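Local coordinates for protein CTP synthase (Trypanosoma brucei gambiense, PDB 5N29) that probably makes CTP by ATP-dependent amination of UTP, with glutamine or ammonia as nitrogen source, the present chain being its glutaminase domain, at residues T8-V14 with R42-V48; C31-Q36 with Y247-M251; Q107-I111 with Q135-I139; G148-L153 with H181-E186; S164-A168 with E217-N221. The protein carries 1 engineered substitution. All blocks are in the same frame, centred on the assembly; numbering follows the deposited sequence.

Interactions 1 and 2 belong to one layered unit: the parallel strands of interaction 1 carry on the face of Phe13 and Leu43 the two crossing helices of interaction 2, with Leu43 touching both Phe32 and Met251. Interaction 2 is buried and apolar, whereas interaction 1 runs from a buried strand to a more open edge with an ion pair. Interaction 3, also buried and apolar, lies on the opposite side of the chain's centre and meets interaction 4 through neighbouring strands, Arg138 N to Glu186 O. Interaction 4 is the most polar and open, beside the acivicin-modified position. Interaction 5 buries a carboxylate at a helix start, and its Glu217 bonds to His181 of interaction 4.

Interaction 1 of 5, residues T8-V14 with R42-V48; sequences TVRIAFV and RLDILYV
Phe13 and Ile11 form the apolar centre of this parallel strand pair, part of the central sheet of the glutaminase fold. Strands 9-14 and 43-48 run 4.6 Å apart at -27°, both extended, in the register Val9-Leu43 through Val14-Val48, with paired CA atoms 4.8 to 4.9 Å apart. Val9, Ile11, Phe13, Leu43, Ile45 and Tyr47 share one face. Phe13 (chi1 t) places CB 3.4 Å from Ile45 CG2 and meets the Tyr47 ring (chi1 m) obliquely, centroids 5.3 Å apart; Ile11 CG1 lies 3.4 Å from Leu43 CD1. Helices 26-39 and 245-255 pack on this face. Six backbone bonds join the strands: Val9 N to Arg42 O (2.7 Å), Asp44 N to Val9 O (2.8 Å), Ile11 N to Asp44 O (3.2 Å), Leu46 N to Ile11 O (2.7 Å), Phe13 N to Leu46 O (2.7 Å) and Val48 N to Phe13 O (2.9 Å). On the other face, Ala12, Leu46 and Val48 give way to a polar end, where Arg10 NH1 and Asp44 OD2 make a long salt bridge of 4.0 Å. One water closes the gap, accepting from Arg10 NH1 at 3.0 Å and donating to Asp44 OD2 at 2.5 Å.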
# COMPACT_ATOMS: atom_id res chain seq x y z
N THR A 8 -17.68 -16.61 1.56
CA THR A 8 -16.68 -15.81 2.34
C THR A 8 -15.58 -15.27 1.43
O THR A 8 -15.34 -15.81 0.36
CB THR A 8 -16.01 -16.64 3.47
OG1 THR A 8 -15.09 -17.59 2.91
CG2 THR A 8 -17.07 -17.36 4.32
N VAL A 9 -14.90 -14.21 1.88
CA VAL A 9 -13.79 -13.60 1.13
C VAL A 9 -12.45 -13.86 1.83
O VAL A 9 -12.23 -13.38 2.93
CB VAL A 9 -14.00 -12.07 0.98
CG1 VAL A 9 -12.94 -11.46 0.07
CG2 VAL A 9 -15.41 -11.78 0.46
N ARG A 10 -11.57 -14.60 1.17
CA ARG A 10 -10.25 -14.96 1.72
C ARG A 10 -9.21 -13.87 1.44
O ARG A 10 -8.82 -13.68 0.29
CB ARG A 10 -9.75 -16.28 1.13
CG ARG A 10 -10.56 -17.50 1.55
CD ARG A 10 -10.27 -18.71 0.67
NE ARG A 10 -8.92 -19.27 0.83
CZ ARG A 10 -8.51 -20.03 1.85
NH1 ARG A 10 -9.31 -20.33 2.88
NH2 ARG A 10 -7.26 -20.50 1.86
N ILE A 11 -8.76 -13.18 2.49
CA ILE A 11 -7.67 -12.19 2.40
C ILE A 11 -6.41 -12.68 3.12
O ILE A 11 -6.46 -12.98 4.31
CB ILE A 11 -8.07 -10.82 3.00
CG1 ILE A 11 -9.33 -10.27 2.35
CG2 ILE A 11 -6.93 -9.81 2.85
CD1 ILE A 11 -9.25 -10.06 0.85
N ALA A 12 -5.29 -12.73 2.40
CA ALA A 12 -3.98 -12.98 3.02
C ALA A 12 -3.48 -11.68 3.68
O ALA A 12 -3.33 -10.67 3.00
CB ALA A 12 -2.97 -13.45 1.99
N PHE A 13 -3.24 -11.74 4.99
CA PHE A 13 -2.76 -10.60 5.80
C PHE A 13 -1.32 -10.92 6.12
O PHE A 13 -1.03 -11.77 6.97
CB PHE A 13 -3.60 -10.54 7.08
CG PHE A 13 -3.44 -9.28 7.90
CD1 PHE A 13 -4.53 -8.43 8.08
CD2 PHE A 13 -2.27 -9.00 8.57
CE1 PHE A 13 -4.43 -7.29 8.87
CE2 PHE A 13 -2.16 -7.87 9.37
CZ PHE A 13 -3.24 -7.01 9.51
N VAL A 14 -0.40 -10.25 5.43
CA VAL A 14 1.00 -10.64 5.46
C VAL A 14 1.78 -9.82 6.48
O VAL A 14 2.07 -8.65 6.26
CB VAL A 14 1.64 -10.52 4.06
CG1 VAL A 14 3.07 -11.04 4.08
CG2 VAL A 14 0.79 -11.30 3.05
N ARG A 42 -18.72 -12.03 4.29
CA ARG A 42 -18.04 -12.72 5.39
C ARG A 42 -16.55 -12.70 5.08
O ARG A 42 -16.09 -13.41 4.19
CB ARG A 42 -18.58 -14.14 5.55
CG ARG A 42 -19.99 -14.20 6.11
CD ARG A 42 -20.50 -15.62 6.30
NE ARG A 42 -21.92 -15.65 6.70
CZ ARG A 42 -22.68 -16.75 6.77
NH1 ARG A 42 -22.19 -17.96 6.47
NH2 ARG A 42 -23.95 -16.64 7.15
N LEU A 43 -15.80 -11.86 5.79
CA LEU A 43 -14.35 -11.80 5.65
C LEU A 43 -13.69 -12.97 6.38
O LEU A 43 -14.03 -13.27 7.52
CB LEU A 43 -13.81 -10.47 6.20
CG LEU A 43 -12.36 -10.10 5.88
CD1 LEU A 43 -12.11 -10.05 4.38
CD2 LEU A 43 -12.01 -8.77 6.53
N ASP A 44 -12.76 -13.64 5.71
CA ASP A 44 -11.94 -14.69 6.31
C ASP A 44 -10.47 -14.34 6.10
O ASP A 44 -9.88 -14.68 5.07
CB ASP A 44 -12.30 -16.05 5.70
CG ASP A 44 -11.44 -17.19 6.24
OD1 ASP A 44 -10.84 -17.06 7.32
OD2 ASP A 44 -11.39 -18.24 5.56
N ILE A 45 -9.89 -13.65 7.08
CA ILE A 45 -8.48 -13.27 7.01
C ILE A 45 -7.56 -14.46 7.33
O ILE A 45 -7.75 -15.15 8.34
CB ILE A 45 -8.15 -12.08 7.94
CG1 ILE A 45 -8.95 -10.85 7.50
CG2 ILE A 45 -6.66 -11.79 7.93
CD1 ILE A 45 -8.84 -9.65 8.42
N LEU A 46 -6.62 -14.72 6.43
CA LEU A 46 -5.50 -15.63 6.67
C LEU A 46 -4.30 -14.81 7.16
O LEU A 46 -3.71 -14.05 6.38
CB LEU A 46 -5.11 -16.38 5.39
CG LEU A 46 -6.01 -17.55 4.99
CD1 LEU A 46 -7.43 -17.08 4.70
CD2 LEU A 46 -5.44 -18.30 3.79
N TYR A 47 -3.96 -14.94 8.44
CA TYR A 47 -2.77 -14.30 9.00
C TYR A 47 -1.53 -15.10 8.63
O TYR A 47 -1.37 -16.24 9.07
CB TYR A 47 -2.88 -14.13 10.52
CG TYR A 47 -4.05 -13.26 10.92
CD1 TYR A 47 -3.97 -11.87 10.86
CD2 TYR A 47 -5.26 -13.82 11.33
CE1 TYR A 47 -5.05 -11.06 11.22
CE2 TYR A 47 -6.35 -13.03 11.68
CZ TYR A 47 -6.25 -11.66 11.62
OH TYR A 47 -7.34 -10.89 11.99
N VAL A 48 -0.69 -14.50 7.79
CA VAL A 48 0.49 -15.16 7.24
C VAL A 48 1.73 -14.52 7.84
O VAL A 48 1.87 -13.29 7.84
CB VAL A 48 0.52 -15.06 5.70
CG1 VAL A 48 1.81 -15.65 5.13
CG2 VAL A 48 -0.70 -15.77 5.10
O HOH W 1 -12.13 -19.44 3.51

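Interaction 2 of 5, residues C31-Q36 with Y247-M251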
# COMPACT_ATOMS: atom_id res chain seq x y z
N CYS A 31 -11.00 -1.15 10.66
CA CYS A 31 -11.32 -0.68 9.32
C CYS A 31 -11.86 -1.82 8.46
O CYS A 31 -12.88 -1.66 7.80
CB CYS A 31 -10.11 -0.03 8.66
SG CYS A 31 -10.47 0.78 7.10
N PHE A 32 -11.19 -2.98 8.48
CA PHE A 32 -11.69 -4.17 7.78
C PHE A 32 -13.13 -4.51 8.20
O PHE A 32 -13.95 -4.88 7.38
CB PHE A 32 -10.79 -5.39 8.01
CG PHE A 32 -9.64 -5.50 7.05
CD1 PHE A 32 -9.86 -5.82 5.72
CD2 PHE A 32 -8.34 -5.30 7.47
CE1 PHE A 32 -8.81 -5.93 4.82
CE2 PHE A 32 -7.28 -5.41 6.58
CZ PHE A 32 -7.51 -5.72 5.26
N GLU A 33 -13.40 -4.38 9.49
CA GLU A 33 -14.73 -4.63 10.03
C GLU A 33 -15.77 -3.62 9.51
O GLU A 33 -16.89 -4.01 9.20
CB GLU A 33 -14.68 -4.64 11.57
CG GLU A 33 -15.94 -5.17 12.24
CD GLU A 33 -15.72 -5.51 13.71
OE1 GLU A 33 -16.25 -6.55 14.16
OE2 GLU A 33 -15.00 -4.75 14.39
N HIS A 34 -15.40 -2.34 9.41
CA HIS A 34 -16.26 -1.31 8.80
C HIS A 34 -16.64 -1.66 7.36
O HIS A 34 -17.80 -1.52 6.94
CB HIS A 34 -15.57 0.07 8.76
CG HIS A 34 -15.12 0.58 10.10
ND1 HIS A 34 -14.10 1.50 10.24
CD2 HIS A 34 -15.56 0.31 11.35
CE1 HIS A 34 -13.91 1.75 11.52
NE2 HIS A 34 -14.79 1.05 12.21
N CYS A 35 -15.64 -2.10 6.61
CA CYS A 35 -15.82 -2.51 5.22
C CYS A 35 -16.70 -3.76 5.10
O CYS A 35 -17.59 -3.84 4.25
CB CYS A 35 -14.46 -2.75 4.57
SG CYS A 35 -13.46 -1.25 4.48
N GLN A 36 -16.42 -4.73 5.97
CA GLN A 36 -17.18 -5.97 6.06
C GLN A 36 -18.68 -5.69 6.16
O GLN A 36 -19.49 -6.28 5.43
CB GLN A 36 -16.73 -6.77 7.28
CG GLN A 36 -17.14 -8.22 7.27
CD GLN A 36 -16.60 -9.01 8.45
OE1 GLN A 36 -16.29 -10.19 8.30
NE2 GLN A 36 -16.51 -8.38 9.62
N TYR A 247 -9.54 0.78 1.67
CA TYR A 247 -9.84 -0.55 2.20
C TYR A 247 -11.14 -1.11 1.58
O TYR A 247 -11.20 -2.29 1.22
CB TYR A 247 -10.00 -0.55 3.73
CG TYR A 247 -8.70 -0.54 4.52
CD1 TYR A 247 -8.18 -1.72 5.06
CD2 TYR A 247 -8.02 0.65 4.76
CE1 TYR A 247 -7.00 -1.71 5.79
CE2 TYR A 247 -6.85 0.67 5.50
CZ TYR A 247 -6.34 -0.51 6.01
OH TYR A 247 -5.17 -0.48 6.75
N LEU A 248 -12.15 -0.25 1.46
CA LEU A 248 -13.45 -0.64 0.92
C LEU A 248 -13.35 -1.16 -0.52
O LEU A 248 -13.93 -2.19 -0.83
CB LEU A 248 -14.44 0.52 0.99
CG LEU A 248 -15.94 0.28 0.71
CD1 LEU A 248 -16.52 -0.81 1.60
CD2 LEU A 248 -16.71 1.58 0.91
N SER A 249 -12.59 -0.46 -1.36
CA SER A 249 -12.41 -0.86 -2.76
C SER A 249 -11.61 -2.16 -2.89
O SER A 249 -11.91 -3.00 -3.74
CB SER A 249 -11.74 0.25 -3.56
OG SER A 249 -10.41 0.50 -3.13
N PHE A 250 -10.61 -2.32 -2.03
CA PHE A 250 -9.84 -3.56 -1.96
C PHE A 250 -10.73 -4.75 -1.65
O PHE A 250 -10.70 -5.76 -2.37
CB PHE A 250 -8.72 -3.44 -0.92
CG PHE A 250 -8.00 -4.73 -0.64
CD1 PHE A 250 -7.40 -5.43 -1.68
CD2 PHE A 250 -7.92 -5.23 0.65
CE1 PHE A 250 -6.72 -6.62 -1.44
CE2 PHE A 250 -7.24 -6.42 0.91
CZ PHE A 250 -6.64 -7.11 -0.14
N MET A 251 -11.53 -4.63 -0.60
CA MET A 251 -12.42 -5.71 -0.17
C MET A 251 -13.49 -6.00 -1.22
O MET A 251 -13.85 -7.17 -1.43
CB MET A 251 -13.08 -5.39 1.18
CG MET A 251 -13.85 -6.56 1.79
SD MET A 251 -14.57 -6.26 3.42
CE MET A 251 -13.08 -5.93 4.34
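Cys31 lays its sulfur over the face of the Tyr247 ring, SG 3.7 Å from the centroid, a sulfur-aromatic contact in the packing of two helices against one side of the glutaminase sheet. Its CB adds a CH-pi contact, 4.3 Å from the same centroid. Helices 31-36 and 247-251 cross at -59° with axes 9.3 Å apart, and Cys35 comes closest in the backbone, its CA 5.3 Å from that of Leu248. The Tyr247 ring also turns its edge to the face of Phe32 in a T-shaped pair, planes at 90° and centroids 5.3 Å apart. Its hydroxyl goes elsewhere, to Glu235. Phe32 continues to the sheet, touching Phe13 and Leu43, so the helices and strands share one apolar core. Cys35 fits between Tyr247 and Leu248, with SG 3.6 Å from Tyr247 CB and 4.0 Å from Leu248 CB. Met251 fills the other end of the interface: its CE lies 3.5 Å from Phe32 CD1, 3.5 Å from Cys35 CB and 3.3 Å from Phe32 O.

Interaction 3 of 5, residues Q107-I111 with Q135-I139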
# COMPACT_ATOMS: atom_id res chain seq x y z
N GLN A 107 5.84 0.53 -0.12
CA GLN A 107 7.29 0.48 -0.29
C GLN A 107 7.74 -0.87 -0.86
O GLN A 107 8.58 -0.92 -1.77
CB GLN A 107 7.99 0.80 1.04
CG GLN A 107 7.76 2.24 1.50
CD GLN A 107 8.18 2.49 2.94
OE1 GLN A 107 8.97 1.74 3.51
NE2 GLN A 107 7.65 3.57 3.53
N VAL A 108 7.17 -1.97 -0.37
CA VAL A 108 7.49 -3.30 -0.91
C VAL A 108 6.98 -3.51 -2.35
O VAL A 108 7.60 -4.24 -3.11
CB VAL A 108 7.04 -4.47 0.02
CG1 VAL A 108 7.74 -4.37 1.38
CG2 VAL A 108 5.54 -4.53 0.17
N ALA A 109 5.86 -2.90 -2.70
CA ALA A 109 5.37 -2.93 -4.09
C ALA A 109 6.40 -2.28 -5.02
O ALA A 109 6.71 -2.81 -6.08
CB ALA A 109 4.02 -2.23 -4.21
N VAL A 110 6.95 -1.15 -4.57
CA VAL A 110 7.98 -0.43 -5.32
C VAL A 110 9.28 -1.25 -5.40
O VAL A 110 9.87 -1.35 -6.48
CB VAL A 110 8.24 0.97 -4.71
CG1 VAL A 110 9.43 1.64 -5.38
CG2 VAL A 110 7.00 1.86 -4.86
N ILE A 111 9.70 -1.83 -4.27
CA ILE A 111 10.93 -2.64 -4.24
C ILE A 111 10.79 -3.89 -5.11
O ILE A 111 11.69 -4.21 -5.90
CB ILE A 111 11.34 -3.01 -2.80
CG1 ILE A 111 11.77 -1.74 -2.05
CG2 ILE A 111 12.48 -4.03 -2.78
CD1 ILE A 111 11.76 -1.89 -0.54
N GLN A 135 18.35 2.76 -4.24
CA GLN A 135 17.52 3.08 -3.09
C GLN A 135 16.21 3.67 -3.62
O GLN A 135 16.05 4.88 -3.69
CB GLN A 135 18.27 4.01 -2.13
CG GLN A 135 19.51 3.34 -1.55
CD GLN A 135 20.23 4.16 -0.49
OE1 GLN A 135 19.88 5.31 -0.22
NE2 GLN A 135 21.26 3.57 0.11
N VAL A 136 15.30 2.78 -4.02
CA VAL A 136 14.01 3.17 -4.63
C VAL A 136 13.06 3.84 -3.62
O VAL A 136 12.11 4.53 -4.00
CB VAL A 136 13.29 1.99 -5.33
CG1 VAL A 136 14.13 1.46 -6.48
CG2 VAL A 136 12.94 0.87 -4.34
N VAL A 137 13.32 3.58 -2.35
CA VAL A 137 12.70 4.29 -1.25
C VAL A 137 13.84 4.89 -0.43
O VAL A 137 14.86 4.25 -0.23
CB VAL A 137 11.83 3.31 -0.44
CG1 VAL A 137 11.24 3.99 0.79
CG2 VAL A 137 10.75 2.71 -1.33
N ARG A 138 13.69 6.14 -0.02
CA ARG A 138 14.75 6.85 0.69
C ARG A 138 14.22 8.09 1.40
O ARG A 138 13.11 8.56 1.13
CB ARG A 138 15.87 7.28 -0.28
CG ARG A 138 15.51 8.41 -1.23
CD ARG A 138 16.65 8.78 -2.17
NE ARG A 138 17.67 9.64 -1.56
CZ ARG A 138 18.78 9.23 -0.93
NH1 ARG A 138 19.08 7.94 -0.79
NH2 ARG A 138 19.62 10.15 -0.44
N ILE A 139 15.03 8.61 2.31
CA ILE A 139 14.72 9.86 2.98
C ILE A 139 15.01 11.01 2.01
O ILE A 139 16.06 11.05 1.38
CB ILE A 139 15.51 10.00 4.32
CG1 ILE A 139 14.94 9.03 5.35
CG2 ILE A 139 15.40 11.42 4.86
CD1 ILE A 139 15.90 8.67 6.47
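Val137, Val136 and Val110 give this contact most of its buried surface, at a place where a helix of the glutaminase domain's alpha/beta core packs against a corner in the chain. Segment 107-111 belongs to helix 105-118, which starts just after the acivicin-modified Cys103. In segment 135-139 the backbone bends at Val136 and Val137, and both side chains point toward the helix. Val136 has helix-like backbone angles (-69°/-21°) and Val137 extended ones (-123°/136°), and this change of direction lets two consecutive residues face the same partner, as they would not in a regular strand. Val136 inserts CG2 between two helix residues, 3.7 Å from Val110 CG1 and 3.7 Å from Ile111 CG1. Val110 is thus the shared surface of the pair, for its CG1 also comes within 4.4 Å of Val137 CG2. Beyond the helix contact, Trp120 and Tyr191 adjoin Val136, while Tyr185 and Ser125 adjoin Val137; Val110 reaches Val187 of strand 176-187. The corner is therefore enclosed by the neighbouring strands and loops as well as by the helix, and the packing across the two segments is apolar throughout. One helical turn before Ile111, the aliphatic part of Gln107 completes the interface, CG resting 4.0 Å from Val137 CG1.

Interaction 4 of 5, residues G148-L153 with H181-E186; sequences GANMHL and HRHRYE
Two histidines pair across an irregular antiparallel strand pair: the His152 and His183 rings are nearly parallel (21°) yet slid apart, centroids 5.1 Å apart, so that His152 CB lies over the His183 face, 4.1 Å from the centroid. His152 is m (chi1 -61°) and His183 p (72°). They form a hydrogen-bonded pair with CA atoms 5.4 Å apart: His152 N donates to His183 O (2.9 Å) and His183 N to His152 O (3.2 Å). Met151, chi1 t, brings CE to 3.2 Å from His183 N. Arg184 (chi1 m, chi2 t, chi3 p) runs back along 148-153, NH2 making a weak bond to Ala149 O (3.3 Å). A water lies 2.8 Å from Asn150 O and 2.7 Å from Arg184 O. His183 NE2 donates to Glu186 OE2 at 2.7 Å, and that carboxylate also salt-bridges Arg215; His152 NE2 pairs with Asp143. Arg182 NE hydrogen-bonds to the acivicin adduct at position 103, so one side chain links this polar, loosely paired contact to the occupied glutaminase site.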
# COMPACT_ATOMS: atom_id res chain seq x y z
N GLY A 148 19.77 12.75 11.86
CA GLY A 148 18.53 12.00 11.65
C GLY A 148 17.57 12.60 10.63
O GLY A 148 18.00 13.28 9.70
N ALA A 149 16.27 12.36 10.82
CA ALA A 149 15.26 12.80 9.86
C ALA A 149 13.87 12.94 10.44
O ALA A 149 13.57 12.42 11.53
CB ALA A 149 15.23 11.87 8.65
N ASN A 150 13.01 13.65 9.71
CA ASN A 150 11.66 13.92 10.18
C ASN A 150 10.85 12.65 10.30
O ASN A 150 11.04 11.70 9.54
CB ASN A 150 10.93 14.90 9.26
CG ASN A 150 11.47 16.30 9.36
OD1 ASN A 150 11.97 16.73 10.41
ND2 ASN A 150 11.37 17.04 8.27
N MET A 151 9.97 12.64 11.30
CA MET A 151 8.97 11.61 11.49
C MET A 151 7.65 12.25 11.08
O MET A 151 7.07 13.01 11.86
CB MET A 151 8.97 11.17 12.95
CG MET A 151 7.97 10.10 13.33
SD MET A 151 8.25 8.54 12.50
CE MET A 151 6.87 8.56 11.38
N HIS A 152 7.18 11.96 9.86
CA HIS A 152 5.96 12.59 9.35
C HIS A 152 4.72 12.02 10.02
O HIS A 152 4.43 10.84 9.90
CB HIS A 152 5.83 12.46 7.83
CG HIS A 152 6.96 13.09 7.08
ND1 HIS A 152 6.98 14.43 6.74
CD2 HIS A 152 8.11 12.56 6.60
CE1 HIS A 152 8.10 14.70 6.09
NE2 HIS A 152 8.80 13.58 5.99
N LEU A 153 4.01 12.89 10.73
CA LEU A 153 2.78 12.56 11.44
C LEU A 153 1.72 13.57 11.10
O LEU A 153 2.02 14.69 10.68
CB LEU A 153 3.05 12.55 12.95
CG LEU A 153 3.90 11.38 13.46
CD1 LEU A 153 4.52 11.70 14.80
CD2 LEU A 153 3.04 10.13 13.56
N HIS A 181 -0.78 10.44 8.38
CA HIS A 181 0.48 9.76 8.11
C HIS A 181 1.23 9.27 9.35
O HIS A 181 1.04 9.74 10.46
CB HIS A 181 1.41 10.71 7.34
CG HIS A 181 0.93 11.02 5.96
ND1 HIS A 181 0.05 12.06 5.69
CD2 HIS A 181 1.20 10.44 4.76
CE1 HIS A 181 -0.19 12.09 4.39
NE2 HIS A 181 0.51 11.13 3.80
N ARG A 182 2.09 8.28 9.10
CA ARG A 182 3.13 7.87 10.03
C ARG A 182 4.22 7.18 9.21
O ARG A 182 4.17 5.97 8.98
CB ARG A 182 2.59 6.96 11.13
CG ARG A 182 3.65 6.54 12.14
CD ARG A 182 3.03 5.87 13.35
NE ARG A 182 2.37 4.60 13.00
CZ ARG A 182 1.25 4.12 13.54
NH1 ARG A 182 0.77 2.96 13.11
NH2 ARG A 182 0.59 4.79 14.48
N HIS A 183 5.17 7.97 8.74
CA HIS A 183 6.26 7.44 7.92
C HIS A 183 7.45 8.37 7.90
O HIS A 183 7.38 9.52 8.37
CB HIS A 183 5.78 7.19 6.48
CG HIS A 183 5.55 8.44 5.70
ND1 HIS A 183 4.38 9.16 5.75
CD2 HIS A 183 6.36 9.11 4.84
CE1 HIS A 183 4.48 10.21 4.96
NE2 HIS A 183 5.67 10.21 4.40
N ARG A 184 8.55 7.86 7.34
CA ARG A 184 9.79 8.61 7.20
C ARG A 184 10.39 8.59 5.81
O ARG A 184 10.94 9.60 5.38
CB ARG A 184 10.81 8.10 8.21
CG ARG A 184 10.34 8.20 9.64
CD ARG A 184 11.41 7.68 10.57
NE ARG A 184 12.50 8.64 10.73
CZ ARG A 184 13.77 8.33 10.98
NH1 ARG A 184 14.17 7.06 11.06
NH2 ARG A 184 14.66 9.30 11.16
N TYR A 185 10.31 7.44 5.13
CA TYR A 185 10.93 7.24 3.84
C TYR A 185 9.91 7.37 2.71
O TYR A 185 8.79 6.87 2.80
CB TYR A 185 11.58 5.85 3.76
CG TYR A 185 12.70 5.62 4.74
CD1 TYR A 185 14.04 5.65 4.33
CD2 TYR A 185 12.43 5.37 6.08
CE1 TYR A 185 15.08 5.43 5.23
CE2 TYR A 185 13.46 5.16 6.99
CZ TYR A 185 14.78 5.19 6.57
OH TYR A 185 15.78 4.97 7.49
N GLU A 186 10.33 8.02 1.63
CA GLU A 186 9.49 8.28 0.47
C GLU A 186 10.06 7.57 -0.75
O GLU A 186 11.24 7.21 -0.79
CB GLU A 186 9.45 9.77 0.19
CG GLU A 186 9.06 10.66 1.37
CD GLU A 186 7.57 10.67 1.67
OE1 GLU A 186 6.81 9.85 1.10
OE2 GLU A 186 7.17 11.51 2.51
O HOH W 2 11.58 11.79 6.84

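Interaction 5 of 5, residues S164-A168 with E217-N221; sequences SSIMA and EAVEN
A helix N-terminus with a serine N-cap and a buried carboxylate bonded to its first amides defines this contact, in which helix 166-168 of the glutaminase domain meets strand 217-220. Ser165 is the N-cap, with chi1 at 74° (p) and psi at 167°; its OG accepts from Ala168 N at 3.1 Å and also hydrogen-bonds to Glu162 O. Glu220 reaches up from the strand with chi1 m and chi2 t: OE1 accepts from Ile166 N (2.9 Å) and OE2 from Met167 N (3.1 Å). The carboxylate thus satisfies two first-turn amides that have no helical acceptor, and its negative charge suits the positive end of the helix dipole. The CA atoms of Ile166 and Glu220 are 7.6 Å apart. Met167, m at all three chi angles, adds apolar packing, CG 3.9 Å from Ala218 CB. Around the contact, Ser203 of strand 201-205 bonds to Glu220 OE2, Leu228 of strand 227-230 touches Ile166, and Ile160 of strand 155-160 touches Met167, placing the helix start against the sheet.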
# COMPACT_ATOMS: atom_id res chain seq x y z
N SER A 164 -8.07 8.54 -14.46
CA SER A 164 -8.58 7.19 -14.72
C SER A 164 -8.21 6.19 -13.62
O SER A 164 -8.48 4.99 -13.77
CB SER A 164 -8.03 6.69 -16.06
OG SER A 164 -6.61 6.54 -16.01
N SER A 165 -7.63 6.66 -12.51
CA SER A 165 -7.11 5.76 -11.49
C SER A 165 -8.18 5.25 -10.53
O SER A 165 -9.31 5.75 -10.47
CB SER A 165 -5.98 6.46 -10.71
OG SER A 165 -6.48 7.44 -9.82
N ILE A 166 -7.79 4.23 -9.77
CA ILE A 166 -8.58 3.73 -8.65
C ILE A 166 -8.81 4.85 -7.63
O ILE A 166 -9.92 5.02 -7.14
CB ILE A 166 -7.92 2.49 -8.00
CG1 ILE A 166 -7.96 1.32 -8.99
CG2 ILE A 166 -8.63 2.12 -6.70
CD1 ILE A 166 -7.08 0.14 -8.65
N MET A 167 -7.75 5.62 -7.34
CA MET A 167 -7.85 6.74 -6.40
C MET A 167 -8.90 7.76 -6.79
O MET A 167 -9.74 8.11 -5.97
CB MET A 167 -6.49 7.44 -6.23
CG MET A 167 -5.49 6.62 -5.42
SD MET A 167 -5.81 6.53 -3.65
CE MET A 167 -5.49 8.22 -3.17
N ALA A 168 -8.86 8.22 -8.04
CA ALA A 168 -9.86 9.17 -8.56
C ALA A 168 -11.29 8.65 -8.35
O ALA A 168 -12.17 9.40 -7.92
CB ALA A 168 -9.60 9.45 -10.03
N GLU A 217 2.13 9.46 -2.70
CA GLU A 217 1.10 9.08 -1.74
C GLU A 217 0.34 7.83 -2.17
O GLU A 217 -0.19 7.14 -1.32
CB GLU A 217 0.13 10.25 -1.54
CG GLU A 217 0.72 11.43 -0.77
CD GLU A 217 0.84 11.19 0.74
OE1 GLU A 217 0.53 10.09 1.25
OE2 GLU A 217 1.26 12.13 1.44
N ALA A 218 0.28 7.55 -3.47
CA ALA A 218 -0.36 6.34 -3.96
C ALA A 218 0.20 5.86 -5.28
O ALA A 218 0.49 6.66 -6.19
CB ALA A 218 -1.86 6.55 -4.11
N VAL A 219 0.33 4.54 -5.38
CA VAL A 219 0.74 3.88 -6.62
C VAL A 219 -0.27 2.79 -6.98
O VAL A 219 -0.91 2.19 -6.10
CB VAL A 219 2.17 3.27 -6.53
CG1 VAL A 219 3.16 4.34 -6.11
CG2 VAL A 219 2.22 2.08 -5.57
N GLU A 220 -0.40 2.56 -8.27
CA GLU A 220 -1.26 1.52 -8.81
C GLU A 220 -0.59 0.81 -9.97
O GLU A 220 0.39 1.32 -10.54
CB GLU A 220 -2.59 2.13 -9.28
CG GLU A 220 -3.22 3.07 -8.27
CD GLU A 220 -4.50 3.69 -8.75
OE1 GLU A 220 -5.07 3.18 -9.75
OE2 GLU A 220 -4.95 4.68 -8.12
N ASN A 221 -1.13 -0.35 -10.31
CA ASN A 221 -0.75 -1.07 -11.52
C ASN A 221 -2.03 -1.28 -12.35
O ASN A 221 -2.80 -2.21 -12.09
CB ASN A 221 -0.07 -2.40 -11.17
CG ASN A 221 0.66 -3.01 -12.36
OD1 ASN A 221 0.16 -3.00 -13.49
ND2 ASN A 221 1.85 -3.55 -12.11